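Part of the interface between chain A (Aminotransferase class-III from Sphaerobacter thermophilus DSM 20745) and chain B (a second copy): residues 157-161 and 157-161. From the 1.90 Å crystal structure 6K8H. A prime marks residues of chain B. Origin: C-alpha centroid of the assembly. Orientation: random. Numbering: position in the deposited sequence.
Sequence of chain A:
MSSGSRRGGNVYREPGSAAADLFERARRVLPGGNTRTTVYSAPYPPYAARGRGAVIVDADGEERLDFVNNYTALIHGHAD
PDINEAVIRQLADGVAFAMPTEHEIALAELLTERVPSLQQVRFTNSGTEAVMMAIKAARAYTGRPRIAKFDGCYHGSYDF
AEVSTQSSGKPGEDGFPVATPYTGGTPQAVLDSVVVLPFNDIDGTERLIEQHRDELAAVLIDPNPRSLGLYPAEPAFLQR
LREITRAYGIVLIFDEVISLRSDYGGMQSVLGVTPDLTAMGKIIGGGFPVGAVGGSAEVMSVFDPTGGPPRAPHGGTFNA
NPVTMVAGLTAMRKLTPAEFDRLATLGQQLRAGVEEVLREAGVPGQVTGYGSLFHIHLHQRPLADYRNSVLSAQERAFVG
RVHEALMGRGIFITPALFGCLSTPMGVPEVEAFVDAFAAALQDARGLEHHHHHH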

ATOM      1  N   SER A 157       3.230  -6.380  -6.582  1.00 11.17           N
ATOM      2  CA  SER A 157       4.507  -6.812  -6.020  1.00 11.41           C
ATOM      3  C   SER A 157       4.388  -7.847  -4.900  1.00 13.17           C
ATOM      4  O   SER A 157       5.422  -8.273  -4.373  1.00 13.63           O
ATOM      5  CB  SER A 157       5.293  -5.596  -5.507  1.00 15.09           C
ATOM      6  OG  SER A 157       4.476  -4.804  -4.660  1.00 15.50           O
ATOM      7  N   TYR A 158       3.175  -8.266  -4.531  1.00  9.09           N
ATOM      8  CA  TYR A 158       2.984  -9.317  -3.527  1.00 10.27           C
ATOM      9  C   TYR A 158       3.546 -10.647  -4.027  1.00 10.42           C
ATOM     10  O   TYR A 158       3.248 -11.067  -5.149  1.00 11.26           O
ATOM     11  CB  TYR A 158       1.491  -9.459  -3.227  1.00  7.72           C
ATOM     12  CG  TYR A 158       1.073 -10.534  -2.240  1.00  7.67           C
ATOM     13  CD1 TYR A 158       1.664 -10.639  -0.989  1.00 10.55           C
ATOM     14  CD2 TYR A 158       0.039 -11.407  -2.549  1.00  8.30           C
ATOM     15  CE1 TYR A 158       1.252 -11.606  -0.077  1.00 10.07           C
ATOM     16  CE2 TYR A 158      -0.376 -12.385  -1.647  1.00  8.68           C
ATOM     17  CZ  TYR A 158       0.227 -12.468  -0.414  1.00 11.28           C
ATOM     18  OH  TYR A 158      -0.185 -13.434   0.473  1.00 12.37           O
ATOM     19  N   ASP A 159       4.348 -11.306  -3.178  1.00  9.50           N
ATOM     20  CA  ASP A 159       5.130 -12.483  -3.578  1.00  8.63           C
ATOM     21  C   ASP A 159       4.320 -13.488  -4.396  1.00 10.89           C
ATOM     22  O   ASP A 159       4.749 -13.924  -5.473  1.00 10.34           O
ATOM     23  CB  ASP A 159       5.687 -13.191  -2.344  1.00 11.07           C
ATOM     24  CG  ASP A 159       6.668 -12.344  -1.561  1.00 14.39           C
ATOM     25  OD1 ASP A 159       6.325 -11.197  -1.192  1.00 14.00           O
ATOM     26  OD2 ASP A 159       7.776 -12.854  -1.287  1.00 13.67           O
ATOM     27  N   PHE A 160       3.177 -13.924  -3.862  1.00 10.13           N
ATOM     28  CA  PHE A 160       2.436 -15.009  -4.504  1.00 12.31           C
ATOM     29  C   PHE A 160       1.781 -14.568  -5.810  1.00 11.16           C
ATOM     30  O   PHE A 160       1.709 -15.359  -6.759  1.00 13.47           O
ATOM     31  CB  PHE A 160       1.398 -15.563  -3.530  1.00 11.96           C
ATOM     32  CG  PHE A 160       2.006 -16.108  -2.275  1.00 10.59           C
ATOM     33  CD1 PHE A 160       2.576 -17.371  -2.263  1.00 11.04           C
ATOM     34  CD2 PHE A 160       2.043 -15.351  -1.121  1.00  9.64           C
ATOM     35  CE1 PHE A 160       3.151 -17.875  -1.104  1.00 16.31           C
ATOM     36  CE2 PHE A 160       2.620 -15.854   0.037  1.00 13.06           C
ATOM     37  CZ  PHE A 160       3.164 -17.116   0.044  1.00 10.89           C
ATOM     38  N   ALA A 161       1.328 -13.319  -5.892  1.00 10.11           N
ATOM     39  CA  ALA A 161       0.685 -12.845  -7.110  1.00  9.97           C
ATOM     40  C   ALA A 161       1.666 -12.557  -8.243  1.00  9.20           C
ATOM     41  O   ALA A 161       1.246 -12.509  -9.407  1.00  9.84           O
ATOM     42  CB  ALA A 161      -0.132 -11.584  -6.818  1.00  9.89           C
TER
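Chain B, residues 157-161: SYDFA

The contact is a symmetric, like-on-like packing of two copies of the same short segment, in which a pair of reciprocal tyrosine-to-aspartate hydrogen bonds flanks a contact between the tyrosines, with a phenylalanine pair beside them. It illustrates a general principle of homodimers: where a segment meets its own copy across a two-fold axis, every unlike contact must occur twice, and a like contact can be made by a residue with itself.

The backbones follow nearly the same path. Ser157 and Ser157′ adopt closely similar torsions, Tyr158 and Tyr158′ are extended (phi/psi -65/131 and -66/129), and from Asp159 onward both copies enter helical phi/psi values. In chain B this turn is supported by a weak hydrogen bond from Ala161′ N to Tyr158′ O, at 2.9 Å. The chains come nearest at the tyrosines, with Tyr158 CA and Tyr158′ CA 8.3 Å apart, and Asp159 CA lies 9.4 Å from Asp159′ CA. On both sides of this point they separate: Ser157 CA and Ser157′ CA are 13.8 Å apart, Ala161 CA and Ala161′ CA 16.7 Å. The meeting is therefore a brief approach of two bends, not an extended pairing of strands, and the two segments run crosswise to each other. The backbones themselves stay well apart, and side chains bridge the gap.

The bridging centers on Tyr158 and Asp159. Asp159 points its CA-to-CB bond toward the other stretch, whereas the CA-to-CB bond of Tyr158 points sideways; with chi1 in the t well, the end of its long side chain comes nearer. The result is a crossed pair of hydrogen bonds: Tyr158 OH donates to Asp159′ OD1 at 2.6 Å, and Tyr158′ OH donates to Asp159 OD1 at 2.5 Å. Such short distances suit a phenol facing a carboxylate. Each acceptor oxygen lies at the edge of the partner ring, near its plane, as expected of an atom approached by the ring's hydroxyl. Both Asp159 OD2 and Asp159′ OD2 are hydrogen-bonded elsewhere in the structure, so each carboxylate is engaged through both oxygens, a useful arrangement for a buried acidic group.

The two tyrosines also touch each other. Tyr158 CD1 lies 4.2 Å from Tyr158′ CE1, and each of these atoms sits near the plane of the opposing ring, so the rings meet edge to edge without stacking.

Two residues beyond the tyrosines, Phe160 and Phe160′ make the second aromatic contact. Their CA-to-CB bonds point sideways, but the ends of the side chains converge until Phe160 CZ and Phe160′ CZ are 3.9 Å apart. The ring planes are inclined by only 16°, yet the centroids are 6.0 Å apart and neither ring covers the face of the other; the rings meet rim to rim. Phe160 CE2 also approaches Asp159′ OD2 at 4.1 Å, so apolar and polar contacts adjoin.

Ser157 and Ala161 take no part in either copy. Tyrosine, aspartate and phenylalanine alone account for the 258 Å² buried between the stretches.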

ATOM      1  N   SER B 157       0.313  -6.055   7.328  1.00  8.71           N
ATOM      2  CA  SER B 157      -0.500  -7.179   6.867  1.00  8.57           C
ATOM      3  C   SER B 157       0.223  -8.122   5.893  1.00 11.14           C
ATOM      4  O   SER B 157      -0.404  -9.051   5.367  1.00 10.38           O
ATOM      5  CB  SER B 157      -1.812  -6.657   6.250  1.00 11.19           C
ATOM      6  OG  SER B 157      -1.573  -5.684   5.265  1.00 12.82           O
ATOM      7  N   TYR B 158       1.498  -7.895   5.606  1.00  9.18           N
ATOM      8  CA  TYR B 158       2.248  -8.811   4.748  1.00  8.76           C
ATOM      9  C   TYR B 158       2.421 -10.173   5.421  1.00  9.50           C
ATOM     10  O   TYR B 158       2.905 -10.249   6.555  1.00  9.11           O
ATOM     11  CB  TYR B 158       3.605  -8.199   4.434  1.00  8.91           C
ATOM     12  CG  TYR B 158       4.536  -9.031   3.572  1.00  7.32           C
ATOM     13  CD1 TYR B 158       4.084  -9.658   2.419  1.00  7.71           C
ATOM     14  CD2 TYR B 158       5.879  -9.148   3.902  1.00  9.36           C
ATOM     15  CE1 TYR B 158       4.952 -10.402   1.617  1.00 11.03           C
ATOM     16  CE2 TYR B 158       6.758  -9.886   3.115  1.00  9.89           C
ATOM     17  CZ  TYR B 158       6.286 -10.520   1.979  1.00 10.23           C
ATOM     18  OH  TYR B 158       7.152 -11.244   1.189  1.00 10.00           O
ATOM     19  N   ASP B 159       2.076 -11.252   4.696  1.00  7.88           N
ATOM     20  CA  ASP B 159       2.013 -12.607   5.264  1.00 12.06           C
ATOM     21  C   ASP B 159       3.189 -12.945   6.184  1.00  9.86           C
ATOM     22  O   ASP B 159       3.007 -13.369   7.335  1.00 12.51           O
ATOM     23  CB  ASP B 159       1.978 -13.650   4.137  1.00 11.39           C
ATOM     24  CG  ASP B 159       0.738 -13.554   3.270  1.00 15.58           C
ATOM     25  OD1 ASP B 159       0.448 -12.448   2.784  1.00 15.57           O
ATOM     26  OD2 ASP B 159       0.074 -14.594   3.044  1.00 18.04           O
ATOM     27  N   PHE B 160       4.410 -12.792   5.673  1.00  8.45           N
ATOM     28  CA  PHE B 160       5.587 -13.216   6.421  1.00 10.57           C
ATOM     29  C   PHE B 160       5.860 -12.304   7.614  1.00  9.38           C
ATOM     30  O   PHE B 160       6.317 -12.779   8.660  1.00 12.09           O
ATOM     31  CB  PHE B 160       6.792 -13.283   5.471  1.00  9.01           C
ATOM     32  CG  PHE B 160       6.595 -14.244   4.333  1.00 10.53           C
ATOM     33  CD1 PHE B 160       6.796 -15.603   4.513  1.00 12.16           C
ATOM     34  CD2 PHE B 160       6.176 -13.796   3.096  1.00 13.45           C
ATOM     35  CE1 PHE B 160       6.597 -16.494   3.473  1.00 11.31           C
ATOM     36  CE2 PHE B 160       5.975 -14.681   2.053  1.00 15.48           C
ATOM     37  CZ  PHE B 160       6.194 -16.034   2.246  1.00 12.29           C
ATOM     38  N   ALA B 161       5.559 -11.004   7.490  1.00 10.38           N
ATOM     39  CA  ALA B 161       5.829 -10.054   8.563  1.00  8.02           C
ATOM     40  C   ALA B 161       4.832 -10.152   9.711  1.00 11.75           C
ATOM     41  O   ALA B 161       5.140  -9.718  10.826  1.00 10.04           O
ATOM     42  CB  ALA B 161       5.834  -8.630   8.005  1.00  8.60           C
TER